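Local structure of Lmo0305 protein (Listeria monocytogenes, 3PJ0) at residues Asn89-Tyr94 with Glu136-Leu142; Gln77-Arg81 with Leu108-Ile114. The protein is a dimeric member of the pyridoxal-phosphate-dependent, fold-type I superfamily of proteins and carries this cofactor as a covalent modification. The contacts are given in a common frame with arbitrary orientation. Numbering follows the deposited sequence.

Interaction 1: Asn89-Tyr94 with Glu136-Leu142; sequences NRRVAY and EPVSSVL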
# COMPACT_ATOMS: atom_id res chain seq x y z
N ASN A 89 -15.48 -20.97 10.59
CA ASN A 89 -16.79 -20.47 10.19
C ASN A 89 -16.61 -19.21 9.34
O ASN A 89 -16.20 -18.17 9.85
CB ASN A 89 -17.64 -20.23 11.45
CG ASN A 89 -19.05 -19.76 11.14
OD1 ASN A 89 -19.33 -19.25 10.07
ND2 ASN A 89 -19.95 -19.91 12.11
N ARG A 90 -16.92 -19.31 8.06
CA ARG A 90 -16.74 -18.19 7.10
C ARG A 90 -17.90 -17.20 7.06
O ARG A 90 -17.96 -16.35 6.15
CB ARG A 90 -16.43 -18.73 5.68
CG ARG A 90 -15.06 -19.43 5.54
CD ARG A 90 -13.85 -18.52 5.31
NE ARG A 90 -12.67 -19.35 5.08
CZ ARG A 90 -12.00 -19.52 3.95
NH1 ARG A 90 -12.23 -18.80 2.85
NH2 ARG A 90 -10.99 -20.40 3.96
N ARG A 91 -18.85 -17.30 7.99
CA ARG A 91 -19.91 -16.30 8.06
C ARG A 91 -19.50 -15.23 9.08
O ARG A 91 -18.92 -15.56 10.12
CB ARG A 91 -21.27 -16.91 8.44
CG ARG A 91 -22.08 -17.49 7.26
CD ARG A 91 -21.41 -18.64 6.60
NE ARG A 91 -21.15 -19.72 7.56
CZ ARG A 91 -20.42 -20.80 7.30
NH1 ARG A 91 -19.87 -20.99 6.10
NH2 ARG A 91 -20.24 -21.71 8.26
N VAL A 92 -19.79 -13.98 8.77
CA VAL A 92 -19.59 -12.85 9.71
C VAL A 92 -20.87 -12.02 9.72
O VAL A 92 -21.75 -12.25 8.87
CB VAL A 92 -18.39 -11.96 9.37
CG1 VAL A 92 -17.12 -12.78 9.34
CG2 VAL A 92 -18.58 -11.24 8.02
N ALA A 93 -20.99 -11.06 10.63
CA ALA A 93 -22.16 -10.22 10.68
C ALA A 93 -21.80 -8.77 10.94
O ALA A 93 -20.91 -8.46 11.73
CB ALA A 93 -23.18 -10.73 11.76
N TYR A 94 -22.47 -7.88 10.22
CA TYR A 94 -22.26 -6.47 10.40
C TYR A 94 -23.40 -5.62 9.81
O TYR A 94 -24.30 -6.15 9.16
CB TYR A 94 -20.92 -6.05 9.83
CG TYR A 94 -20.60 -6.42 8.37
CD1 TYR A 94 -21.52 -6.25 7.34
CD2 TYR A 94 -19.30 -6.85 8.01
CE1 TYR A 94 -21.17 -6.54 6.00
CE2 TYR A 94 -18.95 -7.12 6.70
CZ TYR A 94 -19.87 -6.97 5.70
OH TYR A 94 -19.47 -7.26 4.39
N GLU A 136 -27.98 -18.31 11.64
CA GLU A 136 -26.89 -19.24 11.70
C GLU A 136 -25.75 -18.61 12.48
O GLU A 136 -25.67 -17.37 12.60
CB GLU A 136 -26.40 -19.66 10.30
CG GLU A 136 -26.02 -18.51 9.42
CD GLU A 136 -25.69 -18.95 8.02
OE1 GLU A 136 -24.82 -19.84 7.88
OE2 GLU A 136 -26.31 -18.43 7.07
N PRO A 137 -24.85 -19.45 13.01
CA PRO A 137 -23.74 -18.93 13.79
C PRO A 137 -22.74 -18.17 12.93
O PRO A 137 -22.65 -18.41 11.71
CB PRO A 137 -23.10 -20.19 14.39
CG PRO A 137 -24.08 -21.30 14.15
CD PRO A 137 -24.86 -20.92 12.96
N VAL A 138 -22.00 -17.27 13.58
CA VAL A 138 -20.97 -16.48 12.91
C VAL A 138 -19.65 -16.54 13.66
O VAL A 138 -19.64 -16.77 14.87
CB VAL A 138 -21.40 -15.00 12.75
CG1 VAL A 138 -22.59 -14.92 11.78
CG2 VAL A 138 -21.73 -14.36 14.13
N SER A 139 -18.52 -16.39 12.94
CA SER A 139 -17.21 -16.35 13.59
C SER A 139 -16.98 -15.01 14.27
O SER A 139 -16.34 -14.95 15.32
CB SER A 139 -16.07 -16.61 12.60
OG SER A 139 -16.15 -15.74 11.48
N SER A 140 -17.44 -13.94 13.62
CA SER A 140 -17.30 -12.62 14.19
C SER A 140 -18.44 -11.66 13.81
O SER A 140 -19.20 -11.87 12.84
CB SER A 140 -15.98 -11.98 13.74
OG SER A 140 -16.07 -11.65 12.39
N VAL A 141 -18.54 -10.63 14.64
CA VAL A 141 -19.41 -9.49 14.43
C VAL A 141 -18.44 -8.32 14.33
O VAL A 141 -17.46 -8.23 15.10
CB VAL A 141 -20.41 -9.29 15.60
CG1 VAL A 141 -21.11 -7.93 15.54
CG2 VAL A 141 -21.43 -10.40 15.60
N LEU A 142 -18.73 -7.42 13.41
CA LEU A 142 -17.93 -6.21 13.22
C LEU A 142 -18.82 -5.05 13.56
O LEU A 142 -19.98 -5.01 13.13
CB LEU A 142 -17.43 -6.12 11.78
CG LEU A 142 -16.69 -4.83 11.34
CD1 LEU A 142 -15.79 -5.16 10.11
CD2 LEU A 142 -17.61 -3.64 11.01
O HOH W 1 -22.96 -20.40 9.87
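The short side chain of Ala93 leaves a hollow that Val138 and Val141 fill: Val138 CG1 and Val141 CG2 each lie 4.2 Å from Ala93 CB, and Val138 CG1 also meets Arg91 CB (4.1 Å). On the other face Val92 CG1 sits 3.4 Å from Ser140 OG. Strands 91-94 and 140-142 are parallel neighbours in the seven-stranded mixed sheet, the core of the large domain in this superfamily; backbone hydrogen bonds Ala93 N to Ser140 O (3.0 Å) and Leu142 N to Ala93 O (2.9 Å) join them, with Ser139 N to Arg91 O (3.0 Å) adding one just before the second strand. Tyr94 CB meets Leu142 CB (4.0 Å), which lies by the ring edge, and the hydroxyl hydrogen-bonds to Glu101. At the N-terminal end of both segments, Asn89 closes an Asx turn, OD1 accepting from Arg91 N (2.9 Å), and its ND2 donates to Pro137 O (3.1 Å). A water fills the gap, linking Arg91 NE, Glu136 OE1 and Pro137 O.

Interaction 2: Gln77-Arg81 with Leu108-Ile114; sequences QIALR and LKELQQI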
# COMPACT_ATOMS: atom_id res chain seq x y z
N GLN A 77 -10.38 -7.01 6.09
CA GLN A 77 -10.63 -8.31 5.43
C GLN A 77 -9.76 -9.40 6.08
O GLN A 77 -10.20 -10.54 6.32
CB GLN A 77 -10.25 -8.22 3.97
CG GLN A 77 -11.16 -7.40 3.11
CD GLN A 77 -10.63 -7.42 1.70
OE1 GLN A 77 -10.07 -8.44 1.26
NE2 GLN A 77 -10.81 -6.29 0.97
N ILE A 78 -8.49 -9.05 6.34
CA ILE A 78 -7.54 -9.95 7.01
C ILE A 78 -7.98 -10.29 8.44
O ILE A 78 -7.94 -11.47 8.83
CB ILE A 78 -6.10 -9.35 7.00
CG1 ILE A 78 -5.58 -9.36 5.58
CG2 ILE A 78 -5.12 -10.11 7.96
CD1 ILE A 78 -4.26 -8.53 5.38
N ALA A 79 -8.45 -9.30 9.21
CA ALA A 79 -8.88 -9.55 10.58
C ALA A 79 -10.00 -10.60 10.58
O ALA A 79 -9.95 -11.57 11.35
CB ALA A 79 -9.34 -8.22 11.29
N LEU A 80 -11.01 -10.40 9.73
CA LEU A 80 -12.18 -11.30 9.67
C LEU A 80 -11.78 -12.71 9.21
O LEU A 80 -12.32 -13.71 9.75
CB LEU A 80 -13.30 -10.69 8.79
CG LEU A 80 -13.84 -9.31 9.25
CD1 LEU A 80 -14.94 -8.80 8.38
CD2 LEU A 80 -14.27 -9.37 10.76
N ARG A 81 -10.85 -12.82 8.26
CA ARG A 81 -10.33 -14.15 7.87
C ARG A 81 -9.63 -14.90 9.02
O ARG A 81 -9.83 -16.10 9.21
CB ARG A 81 -9.40 -14.05 6.64
CG ARG A 81 -8.77 -15.41 6.20
CD ARG A 81 -9.79 -16.47 5.87
NE ARG A 81 -9.09 -17.73 5.58
CZ ARG A 81 -8.62 -18.08 4.39
NH1 ARG A 81 -8.81 -17.33 3.31
NH2 ARG A 81 -7.94 -19.23 4.29
N LEU A 108 -14.06 -8.64 0.42
CA LEU A 108 -14.24 -9.68 1.48
C LEU A 108 -14.85 -10.95 0.90
O LEU A 108 -14.39 -12.06 1.17
CB LEU A 108 -15.10 -9.14 2.61
CG LEU A 108 -15.37 -10.07 3.79
CD1 LEU A 108 -14.05 -10.40 4.54
CD2 LEU A 108 -16.43 -9.38 4.70
N LYS A 109 -15.87 -10.78 0.07
CA LYS A 109 -16.51 -11.90 -0.63
C LYS A 109 -15.60 -12.57 -1.67
O LYS A 109 -15.49 -13.81 -1.74
CB LYS A 109 -17.79 -11.41 -1.30
CG LYS A 109 -18.85 -10.91 -0.26
CD LYS A 109 -20.02 -10.25 -0.93
CE LYS A 109 -20.96 -9.58 0.13
NZ LYS A 109 -22.02 -8.76 -0.55
N GLU A 110 -14.93 -11.76 -2.48
CA GLU A 110 -14.16 -12.28 -3.62
C GLU A 110 -12.79 -12.83 -3.25
O GLU A 110 -12.31 -13.76 -3.91
CB GLU A 110 -13.98 -11.19 -4.68
CG GLU A 110 -15.27 -10.66 -5.31
CD GLU A 110 -15.86 -11.53 -6.40
OE1 GLU A 110 -15.45 -12.71 -6.60
OE2 GLU A 110 -16.76 -11.00 -7.09
N LEU A 111 -12.15 -12.24 -2.24
CA LEU A 111 -10.82 -12.66 -1.84
C LEU A 111 -10.83 -13.65 -0.66
O LEU A 111 -9.95 -14.50 -0.55
CB LEU A 111 -9.93 -11.46 -1.51
CG LEU A 111 -9.46 -10.60 -2.70
CD1 LEU A 111 -8.77 -9.35 -2.21
CD2 LEU A 111 -8.56 -11.42 -3.67
N GLN A 112 -11.86 -13.57 0.18
CA GLN A 112 -11.90 -14.43 1.36
C GLN A 112 -13.06 -15.43 1.36
O GLN A 112 -13.13 -16.31 2.22
CB GLN A 112 -11.92 -13.57 2.64
CG GLN A 112 -10.67 -12.74 2.91
CD GLN A 112 -9.41 -13.58 3.02
OE1 GLN A 112 -9.47 -14.76 3.34
NE2 GLN A 112 -8.27 -12.99 2.73
N GLN A 113 -13.96 -15.32 0.38
CA GLN A 113 -15.14 -16.20 0.32
C GLN A 113 -15.85 -16.25 1.68
O GLN A 113 -16.32 -17.31 2.12
CB GLN A 113 -14.81 -17.63 -0.15
CG GLN A 113 -14.30 -17.70 -1.56
CD GLN A 113 -12.85 -17.44 -1.63
OE1 GLN A 113 -12.08 -18.01 -0.86
NE2 GLN A 113 -12.43 -16.60 -2.57
N ILE A 114 -15.90 -15.09 2.32
CA ILE A 114 -16.63 -14.90 3.57
C ILE A 114 -18.04 -14.39 3.22
O ILE A 114 -18.23 -13.59 2.29
CB ILE A 114 -15.86 -13.96 4.51
CG1 ILE A 114 -14.72 -14.77 5.15
CG2 ILE A 114 -16.82 -13.26 5.56
CD1 ILE A 114 -13.77 -13.97 6.09
O HOH W 2 -8.54 -16.68 0.48
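Apolar packing comes first where helix 77-81 faces helix 108-112, their axes 10.7 Å apart and inclined at 60°. Leu80 CD1 meets Leu108 CD2 at 4.0 Å, and Ile114 CD1 rests against both Leu80 CB (4.3 Å) and Arg81 CB (4.4 Å). Ile114 reaches this position because Gln113, with positive phi, turns the chain off the helix. The arrangement belongs to the layered alpha/beta fold: helix 107-112 lies in the beta-alpha-beta connection from strand 91-94 to strand 115-118, and Leu80 and Ile114 also touch residues of the sheet. Among polar contacts, Arg81 NH1 donates to Gln112 OE1 (2.7 Å), the oxygen lying near the guanidinium plane, while Arg81 NE pairs with Asp85. Water extends this link, accepting from Arg81 NH1 (2.9 Å) and donating to Leu111 O (2.8 Å). Gln77 contributes van der Waals contact, its CG 4.3 Å from Leu108 CB; its amide is held instead by Tyr235 and by the backbone of Arg234 of the second subunit.

Both contacts are largely buried, yet they illustrate how chemistry follows position. Interaction 1 lies within the sheet, where backbone bonds do most of the joining, and it runs out to exposed Glu136 and Pro137, where side-chain polar groups and water take over. Interaction 2 lies between helices; its one direct hydrogen bond joins two side chains, Arg81 and Gln112, apolar side chains do most of the rest, partly against backbone, and it borders the second subunit, which interaction 1 does not touch. Helix 72-87 leads into strand 91-94, so the contacts draw on elements consecutive in the chain, their centres 11 Å apart. They also meet: Leu80 packs on Ser140, and Arg90 NH1 probably hydrogen-bonds to Gln112 O.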